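Local structure of periplasmic binding protein (Thermotoga lettingae TMO, 4RY8) at residues F208-V213 with T233-Q238. The protein binds 5-methylthioribose in the cleft between its two lobes, probably as the solute-binding component of a bacterial sugar transporter. Sequence-based numbering, arbitrary orientation.
Sequences FAKGAV and TTEDIQ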
# COMPACT_ATOMS: atom_id res chain seq x y z
N PHE C 208 -19.03 -7.52 -9.12
CA PHE C 208 -19.61 -7.82 -7.81
C PHE C 208 -20.28 -6.52 -7.29
O PHE C 208 -21.42 -6.51 -6.84
CB PHE C 208 -18.54 -8.20 -6.80
CG PHE C 208 -17.90 -9.57 -6.98
CD1 PHE C 208 -18.60 -10.70 -7.41
CD2 PHE C 208 -16.60 -9.73 -6.55
CE1 PHE C 208 -17.94 -11.91 -7.51
CE2 PHE C 208 -15.95 -10.95 -6.64
CZ PHE C 208 -16.63 -12.03 -7.10
N ALA C 209 -19.55 -5.42 -7.37
CA ALA C 209 -20.06 -4.12 -6.89
C ALA C 209 -21.38 -3.73 -7.56
O ALA C 209 -22.32 -3.32 -6.90
CB ALA C 209 -19.00 -3.02 -7.10
N LYS C 210 -21.47 -3.89 -8.88
CA LYS C 210 -22.64 -3.49 -9.66
C LYS C 210 -23.85 -4.23 -9.18
O LYS C 210 -24.89 -3.67 -8.95
CB LYS C 210 -22.41 -3.76 -11.15
CG LYS C 210 -21.11 -3.17 -11.70
CD LYS C 210 -21.28 -2.03 -12.66
CE LYS C 210 -21.52 -2.54 -14.06
NZ LYS C 210 -20.49 -3.46 -14.63
N GLY C 211 -23.71 -5.53 -8.97
CA GLY C 211 -24.80 -6.30 -8.39
C GLY C 211 -25.24 -5.82 -7.05
O GLY C 211 -26.45 -5.70 -6.80
N ALA C 212 -24.28 -5.55 -6.19
CA ALA C 212 -24.54 -5.11 -4.82
C ALA C 212 -25.27 -3.77 -4.77
O ALA C 212 -26.26 -3.62 -4.04
CB ALA C 212 -23.25 -5.02 -4.03
N VAL C 213 -24.82 -2.84 -5.60
CA VAL C 213 -25.44 -1.51 -5.66
C VAL C 213 -26.85 -1.55 -6.18
O VAL C 213 -27.72 -0.85 -5.66
CB VAL C 213 -24.58 -0.57 -6.55
CG1 VAL C 213 -25.26 0.79 -6.77
CG2 VAL C 213 -23.21 -0.36 -5.91
N THR C 233 -14.76 1.76 -14.80
CA THR C 233 -15.12 1.81 -16.22
C THR C 233 -16.11 2.96 -16.36
O THR C 233 -16.54 3.54 -15.36
CB THR C 233 -15.80 0.52 -16.71
OG1 THR C 233 -17.07 0.38 -16.07
CG2 THR C 233 -14.96 -0.73 -16.44
N THR C 234 -16.51 3.27 -17.59
CA THR C 234 -17.57 4.25 -17.81
C THR C 234 -18.89 3.78 -17.19
O THR C 234 -19.58 4.56 -16.53
CB THR C 234 -17.73 4.57 -19.30
OG1 THR C 234 -16.54 5.26 -19.72
CG2 THR C 234 -18.94 5.42 -19.56
N GLU C 235 -19.22 2.50 -17.35
CA GLU C 235 -20.38 1.94 -16.65
C GLU C 235 -20.33 2.20 -15.14
O GLU C 235 -21.31 2.64 -14.54
CB GLU C 235 -20.50 0.44 -16.93
CG GLU C 235 -21.09 0.14 -18.30
CD GLU C 235 -21.00 -1.31 -18.69
OE1 GLU C 235 -20.63 -2.18 -17.83
OE2 GLU C 235 -21.31 -1.59 -19.86
N ASP C 236 -19.19 1.89 -14.52
CA ASP C 236 -18.99 2.18 -13.12
C ASP C 236 -19.18 3.63 -12.77
O ASP C 236 -19.93 3.98 -11.86
CB ASP C 236 -17.58 1.77 -12.73
CG ASP C 236 -17.37 0.25 -12.81
OD1 ASP C 236 -18.39 -0.47 -12.93
OD2 ASP C 236 -16.20 -0.21 -12.79
N ILE C 237 -18.47 4.49 -13.49
CA ILE C 237 -18.67 5.97 -13.36
C ILE C 237 -20.15 6.39 -13.37
O ILE C 237 -20.61 7.13 -12.45
CB ILE C 237 -17.85 6.70 -14.42
CG1 ILE C 237 -16.35 6.58 -14.07
CG2 ILE C 237 -18.28 8.17 -14.55
CD1 ILE C 237 -15.38 6.88 -15.22
N GLN C 238 -20.88 5.93 -14.39
CA GLN C 238 -22.30 6.31 -14.58
C GLN C 238 -23.09 5.88 -13.38
O GLN C 238 -23.95 6.59 -12.89
CB GLN C 238 -22.93 5.58 -15.77
CG GLN C 238 -22.46 6.05 -17.12
CD GLN C 238 -22.70 5.01 -18.21
OE1 GLN C 238 -23.23 3.90 -17.97
NE2 GLN C 238 -22.32 5.35 -19.42
O HOH W 1 -17.83 -2.27 -15.38
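K210 NZ gives a hydrogen bond to a water, with 3.0 Å between NZ and the water oxygen, and that water links the lysine to the first turn of the helix beginning at T234. The same water lies 2.8 Å from T233 OG1 and 3.1 Å from D236 OD1; more acceptors surround it than its two protons can serve, which leaves open where they point. K210 also reaches E235 directly, in a salt bridge whose hydrogen bond is weak, 3.4 Å from NZ to OE1. The stronger carboxylate partner of NZ is E207, one turn earlier in the same helix, in a salt bridge. The lysine chain bends at chi2 (-111°) and again at the two torsions beyond, which carries CD past the aspartate, 3.3 Å from D236 OD1, before NZ turns toward E235 and the water. E235, extended beyond CG, meets the lysine at about a right angle. NZ and D236 OD1 stay 4.0 Å apart, too far for a salt bridge, but the opposite charges probably still attract.

Helices 206-219 and 234-240 follow successive parallel strands, 200-203 and 226-230, in one lobe of the periplasmic binding protein fold. T233 is the N-cap of the second helix: its OG1 accepts from D236 N at 3.0 Å with a nearly straight N-H...O angle of 175°, and the same oxygen also lies beside the water. W247, on the next strand, 247-252, packs against A209, K210 and D236, while M239, further along helix 234-240, touches K210 and V213. The side chain of D236 lies about 9 Å from the bound 5-methylthioribose. Its OD2 is close to D206 OD2, and these like charges probably raise the proton affinity of one of the two carboxylates.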